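Local structure of putative C39-like peptidase (Bacillus anthracis, 3ERV) at residues G87-G95 and G104-L112; P155-T163 and V171-C179. The protein is of unknown function but is probably a cysteine peptidase of the C39-like family in clan CA, with a papain-like arrangement of catalytic residues. All coordinates share one frame; numbering follows the deposited sequence.

Contact 1: G87-G95 and G104-L112; sequences GNPNEGFVG and GYGVYHGPL. With EDO (1,2-ethanediol), chain B.
In the papain-like (clan CA) fold expected of this family, the turn at Pro89 and strand 93-94, an outermost strand of the small mixed sheet, bond to the glycine-rich lead-in of helix 109-119, beside the putative Cys-His-Asp site. Three backbone hydrogen bonds set the pairing. Tyr108 N, at the N-cap position of the helix, donates to Pro89 O (2.8 Å), Val94 N to Gly106 O (3.0 Å), and Tyr105 N to Val94 O (2.8 Å). The pyrrolidine of Pro89 lies alongside Tyr108: CG sits over one ring face, 3.8 Å from the centroid and 15° off the normal, a CH-pi contact, and also meets the edge of the Tyr105 ring. Tyr105 OH lies 2.7 Å from Tyr108 OH in a hydrogen bond, linking the two rings that meet Pro89. The Phe93 ring lies against the Gly106 backbone, CE1 3.5 Å from Gly106 CA, because chi1 (-174°) swings it opposite the amide nitrogen. Val107 CB packs on Phe93 CD1, and Val107 N hydrogen-bonds Glu51 OE2 of helix 50-61. An Asx turn, Asn90 N to Asn88 OD1, shapes the bend after Asn88; Asn90 OD1 lies at the Tyr108 ring edge, 3.5 Å from Tyr108 CD2, and accepts from a water that in turn accepts from Gly110 N.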
# COMPACT_ATOMS: atom_id res chain seq x y z
N GLY A 87 -3.29 18.22 -4.70
CA GLY A 87 -3.94 17.34 -3.73
C GLY A 87 -2.93 16.65 -2.86
O GLY A 87 -1.80 16.36 -3.29
N ASN A 88 -3.34 16.37 -1.62
CA ASN A 88 -2.52 15.69 -0.63
C ASN A 88 -2.91 14.22 -0.53
O ASN A 88 -4.09 13.90 -0.26
CB ASN A 88 -2.72 16.34 0.75
CG ASN A 88 -1.60 15.97 1.76
OD1 ASN A 88 -1.14 14.81 1.85
ND2 ASN A 88 -1.16 16.98 2.52
N PRO A 89 -1.94 13.31 -0.75
CA PRO A 89 -2.33 11.87 -0.68
C PRO A 89 -2.63 11.40 0.75
O PRO A 89 -3.16 10.27 0.94
CB PRO A 89 -1.12 11.11 -1.25
CG PRO A 89 0.08 12.10 -1.03
CD PRO A 89 -0.55 13.51 -1.21
N ASN A 90 -2.29 12.25 1.73
CA ASN A 90 -2.73 12.04 3.09
C ASN A 90 -4.19 12.43 3.29
O ASN A 90 -4.80 12.04 4.29
CB ASN A 90 -1.82 12.76 4.09
CG ASN A 90 -0.35 12.25 4.03
OD1 ASN A 90 -0.03 11.13 4.44
ND2 ASN A 90 0.53 13.09 3.48
N GLU A 91 -4.76 13.17 2.35
CA GLU A 91 -6.18 13.52 2.46
C GLU A 91 -7.11 12.56 1.67
O GLU A 91 -8.17 12.17 2.13
CB GLU A 91 -6.42 14.96 2.08
CG GLU A 91 -7.70 15.48 2.70
CD GLU A 91 -8.15 16.81 2.07
OE1 GLU A 91 -7.26 17.59 1.63
OE2 GLU A 91 -9.39 17.08 2.04
N GLY A 92 -6.67 12.16 0.49
CA GLY A 92 -7.42 11.19 -0.29
C GLY A 92 -6.57 10.70 -1.44
O GLY A 92 -5.41 11.16 -1.62
N PHE A 93 -7.14 9.80 -2.25
CA PHE A 93 -6.48 9.44 -3.49
C PHE A 93 -6.38 10.67 -4.39
O PHE A 93 -7.38 11.33 -4.66
CB PHE A 93 -7.21 8.28 -4.23
CG PHE A 93 -6.48 7.80 -5.42
CD1 PHE A 93 -5.70 6.65 -5.35
CD2 PHE A 93 -6.50 8.54 -6.62
CE1 PHE A 93 -4.97 6.21 -6.50
CE2 PHE A 93 -5.77 8.13 -7.75
CZ PHE A 93 -5.01 6.96 -7.70
N VAL A 94 -5.18 10.95 -4.89
CA VAL A 94 -4.97 12.21 -5.66
C VAL A 94 -5.17 12.00 -7.16
O VAL A 94 -4.35 11.32 -7.83
CB VAL A 94 -3.54 12.86 -5.41
CG1 VAL A 94 -3.39 14.20 -6.21
CG2 VAL A 94 -3.28 13.10 -3.95
N GLY A 95 -6.24 12.58 -7.70
CA GLY A 95 -6.48 12.48 -9.09
C GLY A 95 -7.16 11.19 -9.51
O GLY A 95 -8.03 10.67 -8.79
N GLY A 104 -2.83 11.79 -12.04
CA GLY A 104 -3.12 11.16 -10.75
C GLY A 104 -1.85 10.70 -10.08
O GLY A 104 -0.77 10.65 -10.70
N TYR A 105 -1.94 10.37 -8.80
CA TYR A 105 -0.78 9.92 -8.11
C TYR A 105 -1.07 8.60 -7.34
O TYR A 105 -0.79 7.50 -7.84
CB TYR A 105 -0.27 11.05 -7.19
CG TYR A 105 0.88 10.62 -6.30
CD1 TYR A 105 2.08 10.15 -6.86
CD2 TYR A 105 0.78 10.68 -4.90
CE1 TYR A 105 3.14 9.75 -6.06
CE2 TYR A 105 1.84 10.26 -4.09
CZ TYR A 105 3.04 9.81 -4.71
OH TYR A 105 4.13 9.42 -3.97
N GLY A 106 -1.69 8.71 -6.16
CA GLY A 106 -1.92 7.52 -5.30
C GLY A 106 -2.52 8.05 -4.02
O GLY A 106 -3.00 9.19 -3.96
N VAL A 107 -2.47 7.23 -2.98
CA VAL A 107 -3.11 7.58 -1.72
C VAL A 107 -2.21 7.01 -0.63
O VAL A 107 -1.58 5.97 -0.83
CB VAL A 107 -4.56 7.00 -1.62
CG1 VAL A 107 -4.51 5.47 -1.69
CG2 VAL A 107 -5.22 7.44 -0.32
N TYR A 108 -2.12 7.70 0.50
CA TYR A 108 -1.23 7.26 1.56
C TYR A 108 -2.02 6.52 2.65
O TYR A 108 -3.20 6.23 2.50
CB TYR A 108 -0.42 8.45 2.10
CG TYR A 108 0.78 8.84 1.22
CD1 TYR A 108 1.10 8.08 0.08
CD2 TYR A 108 1.62 9.93 1.55
CE1 TYR A 108 2.18 8.40 -0.72
CE2 TYR A 108 2.73 10.26 0.74
CZ TYR A 108 3.01 9.47 -0.40
OH TYR A 108 4.09 9.73 -1.25
N HIS A 109 -1.36 6.20 3.75
CA HIS A 109 -1.92 5.31 4.73
C HIS A 109 -3.22 5.82 5.42
O HIS A 109 -4.09 5.02 5.74
CB HIS A 109 -0.84 4.97 5.78
CG HIS A 109 -0.55 6.09 6.72
ND1 HIS A 109 -1.17 6.22 7.95
CD2 HIS A 109 0.27 7.17 6.60
CE1 HIS A 109 -0.74 7.31 8.55
NE2 HIS A 109 0.15 7.90 7.76
N GLY A 110 -3.37 7.12 5.66
CA GLY A 110 -4.56 7.59 6.42
C GLY A 110 -5.90 7.20 5.78
O GLY A 110 -6.73 6.45 6.35
N PRO A 111 -6.14 7.72 4.58
CA PRO A 111 -7.37 7.47 3.81
C PRO A 111 -7.47 5.98 3.51
O PRO A 111 -8.54 5.38 3.53
CB PRO A 111 -7.13 8.28 2.50
CG PRO A 111 -6.04 9.33 2.90
CD PRO A 111 -5.18 8.57 3.87
N LEU A 112 -6.33 5.36 3.24
CA LEU A 112 -6.37 3.96 2.94
C LEU A 112 -6.84 3.17 4.18
O LEU A 112 -7.62 2.23 4.05
CB LEU A 112 -5.01 3.48 2.43
CG LEU A 112 -4.99 2.13 1.72
CD1 LEU A 112 -6.02 2.00 0.56
CD2 LEU A 112 -3.53 1.85 1.21
C1 EDO B . -11.16 8.66 -9.99
O1 EDO B . -10.05 8.87 -9.13
C2 EDO B . -11.85 9.92 -10.41
O2 EDO B . -11.15 10.56 -11.48
O HOH W 1 -1.98 9.53 5.51

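Contact 2: P155-T163 and V171-C179; sequences PLDEDEFTT and VSITYNEHC
Thr162 and Ile173 form an antiparallel hydrogen-bonded pair, Thr162 N to Ile173 O 2.8 Å and Ile173 N to Thr162 O 3.0 Å, both nearly straight. Thr163 and Ser172 follow as a non-hydrogen-bonded pair, where the CA of Thr163 approaches Val171 O and the CA of Ser172 approaches Thr162 O in CA-H...O contacts. Thr162 and Ile173 point to one face of the two strands: CB of the threonine meets CG1 of the isoleucine at 4.0 Å, and Thr162 OG1 gives a weak hydrogen bond to Tyr175 OH. Ile173 CD1 lies over a face of the Tyr175 ring, offset toward its rim. This is the open end of the beta hairpin made by strands 162-166 and 169-173, where the two strands part into a 3-10 segment on one side and a type I turn, Thr174 to Glu177, on the other. That turn leads into strand 177-185, which carries His178, hydrogen-bonded to Asp194 and probably part of the catalytic triad. Across the parting strands the Phe161 ring receives Thr174 over one face, CB being 4.3 Å from the centroid and 27° off its normal, while Thr174 CG2 comes to 3.6 Å from Phe161 CE2. A chi1 of 167° turns Thr174 OG1 toward Asn176, where it accepts from both N and ND2 of that residue; the first bond defines an ST turn, and the second ties down the side-chain amide. Leu156 comes in tip to tip with Thr174, its CD1 3.8 Å from Thr174 OG1 and also touching Asn176 CB.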
# COMPACT_ATOMS: atom_id res chain seq x y z
N PRO A 155 16.01 1.89 -1.82
CA PRO A 155 16.02 3.32 -1.52
C PRO A 155 16.30 4.15 -2.78
O PRO A 155 17.04 3.72 -3.71
CB PRO A 155 17.13 3.45 -0.48
CG PRO A 155 17.19 2.07 0.16
CD PRO A 155 16.93 1.12 -0.96
N LEU A 156 15.68 5.31 -2.87
CA LEU A 156 15.83 6.11 -4.05
C LEU A 156 16.73 7.25 -3.68
O LEU A 156 16.74 7.72 -2.53
CB LEU A 156 14.49 6.65 -4.56
CG LEU A 156 13.48 5.65 -5.15
CD1 LEU A 156 12.10 6.30 -5.39
CD2 LEU A 156 14.02 4.97 -6.41
N ASP A 157 17.49 7.69 -4.67
CA ASP A 157 18.24 8.91 -4.59
C ASP A 157 17.27 10.05 -4.32
O ASP A 157 16.17 10.09 -4.86
CB ASP A 157 18.88 9.15 -5.95
CG ASP A 157 20.00 10.14 -5.89
OD1 ASP A 157 21.13 9.71 -6.25
OD2 ASP A 157 19.78 11.33 -5.51
N GLU A 158 17.72 11.01 -3.52
CA GLU A 158 16.91 12.15 -3.15
C GLU A 158 16.34 12.93 -4.32
O GLU A 158 15.28 13.52 -4.20
CB GLU A 158 17.72 13.12 -2.29
CG GLU A 158 17.63 12.85 -0.81
CD GLU A 158 16.26 13.23 -0.25
OE1 GLU A 158 15.83 12.58 0.74
OE2 GLU A 158 15.61 14.16 -0.81
N ASP A 159 17.05 12.95 -5.44
CA ASP A 159 16.63 13.78 -6.57
C ASP A 159 15.46 13.18 -7.34
O ASP A 159 14.84 13.87 -8.16
CB ASP A 159 17.80 14.10 -7.51
CG ASP A 159 18.52 12.86 -8.01
OD1 ASP A 159 18.00 11.73 -7.86
OD2 ASP A 159 19.63 13.03 -8.61
N GLU A 160 15.18 11.89 -7.08
CA GLU A 160 13.95 11.23 -7.54
C GLU A 160 12.64 11.80 -6.93
O GLU A 160 11.58 11.64 -7.51
CB GLU A 160 14.01 9.74 -7.26
CG GLU A 160 15.18 9.00 -7.87
CD GLU A 160 14.73 8.16 -9.04
OE1 GLU A 160 13.52 8.19 -9.33
OE2 GLU A 160 15.58 7.50 -9.68
N PHE A 161 12.70 12.46 -5.77
CA PHE A 161 11.48 13.02 -5.14
C PHE A 161 11.14 14.43 -5.58
O PHE A 161 12.02 15.19 -6.00
CB PHE A 161 11.58 12.96 -3.62
CG PHE A 161 11.62 11.58 -3.11
CD1 PHE A 161 12.81 10.88 -3.12
CD2 PHE A 161 10.46 10.94 -2.66
CE1 PHE A 161 12.85 9.58 -2.66
CE2 PHE A 161 10.50 9.65 -2.21
CZ PHE A 161 11.68 8.96 -2.22
N THR A 162 9.85 14.77 -5.53
CA THR A 162 9.39 16.16 -5.61
C THR A 162 8.73 16.52 -4.27
O THR A 162 8.29 15.64 -3.51
CB THR A 162 8.30 16.38 -6.66
OG1 THR A 162 8.60 15.65 -7.85
CG2 THR A 162 8.13 17.87 -6.96
N THR A 163 8.62 17.81 -4.01
CA THR A 163 7.82 18.26 -2.90
C THR A 163 6.62 18.99 -3.50
O THR A 163 6.76 19.86 -4.35
CB THR A 163 8.62 19.16 -1.95
OG1 THR A 163 9.90 18.56 -1.72
CG2 THR A 163 7.92 19.29 -0.60
N VAL A 171 4.43 17.66 0.95
CA VAL A 171 4.52 16.23 0.97
C VAL A 171 5.51 15.79 -0.10
O VAL A 171 5.53 16.32 -1.20
CB VAL A 171 3.11 15.51 0.84
CG1 VAL A 171 2.24 16.20 -0.19
CG2 VAL A 171 3.28 14.03 0.44
N SER A 172 6.33 14.81 0.26
CA SER A 172 7.27 14.23 -0.68
C SER A 172 6.62 13.11 -1.49
O SER A 172 6.02 12.18 -0.91
CB SER A 172 8.48 13.71 0.06
OG SER A 172 9.13 14.82 0.66
N ILE A 173 6.69 13.25 -2.81
CA ILE A 173 6.16 12.28 -3.74
C ILE A 173 7.23 11.81 -4.73
O ILE A 173 8.23 12.50 -4.97
CB ILE A 173 4.91 12.85 -4.53
CG1 ILE A 173 5.32 13.88 -5.57
CG2 ILE A 173 3.76 13.34 -3.58
CD1 ILE A 173 5.39 13.26 -6.93
N THR A 174 7.07 10.60 -5.24
CA THR A 174 7.87 10.12 -6.32
C THR A 174 6.95 9.34 -7.24
O THR A 174 6.14 8.56 -6.75
CB THR A 174 9.04 9.18 -5.86
OG1 THR A 174 9.56 8.53 -7.02
CG2 THR A 174 8.58 8.09 -4.87
N TYR A 175 7.10 9.50 -8.55
CA TYR A 175 6.23 8.79 -9.49
C TYR A 175 6.61 7.32 -9.63
O TYR A 175 6.10 6.61 -10.48
CB TYR A 175 6.20 9.50 -10.84
CG TYR A 175 6.27 11.01 -10.71
CD1 TYR A 175 5.12 11.78 -10.53
CD2 TYR A 175 7.51 11.67 -10.77
CE1 TYR A 175 5.19 13.18 -10.42
CE2 TYR A 175 7.61 13.08 -10.67
CZ TYR A 175 6.44 13.82 -10.49
OH TYR A 175 6.54 15.20 -10.38
N ASN A 176 7.52 6.90 -8.78
CA ASN A 176 7.87 5.52 -8.54
C ASN A 176 6.97 4.90 -7.44
O ASN A 176 7.11 3.73 -7.12
CB ASN A 176 9.31 5.52 -7.91
CG ASN A 176 10.40 5.64 -8.92
OD1 ASN A 176 10.94 4.63 -9.36
ND2 ASN A 176 10.76 6.89 -9.31
N GLU A 177 6.13 5.72 -6.79
CA GLU A 177 5.31 5.24 -5.65
C GLU A 177 4.59 3.96 -6.04
O GLU A 177 4.03 3.86 -7.13
CB GLU A 177 4.26 6.28 -5.21
CG GLU A 177 3.39 5.84 -3.98
CD GLU A 177 1.96 5.34 -4.30
OE1 GLU A 177 1.56 5.28 -5.48
OE2 GLU A 177 1.24 4.96 -3.34
N HIS A 178 4.59 3.00 -5.13
CA HIS A 178 3.96 1.73 -5.36
C HIS A 178 3.38 1.12 -4.06
O HIS A 178 3.71 1.54 -2.92
CB HIS A 178 4.97 0.78 -6.02
CG HIS A 178 4.34 -0.45 -6.63
ND1 HIS A 178 3.13 -0.41 -7.31
CD2 HIS A 178 4.74 -1.74 -6.66
CE1 HIS A 178 2.83 -1.63 -7.74
NE2 HIS A 178 3.79 -2.45 -7.35
N CYS A 179 2.51 0.14 -4.20
CA CYS A 179 1.89 -0.44 -3.01
C CYS A 179 1.71 -1.91 -3.23
O CYS A 179 1.24 -2.33 -4.27
CB CYS A 179 0.54 0.24 -2.72
SG CYS A 179 -0.34 -0.46 -1.31

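How the contacts relate
The centres of the two contacts lie about 14 Å apart, and contact 1 closes before contact 2 opens along the chain. They nevertheless meet directly: Tyr108 OH probably hydrogen-bonds Ser172 O, and Tyr105 CE1 packs 3.3 Å from Thr174 O. Strand 169-173 thus rests on the two tyrosines of 104-112, while Pro89 and Tyr108 touch Val171. Contact 1 belongs to the mixed sheet of strand 93-94 and the start of helix 109-119; contact 2 closes the open end of the hairpin of strands 162-166 and 169-173, from which the chain runs on into strand 177-185 of the large antiparallel sheet. Both approach helix 50-61, which holds Cys50, so together they probably help build the surroundings of the putative peptidase site.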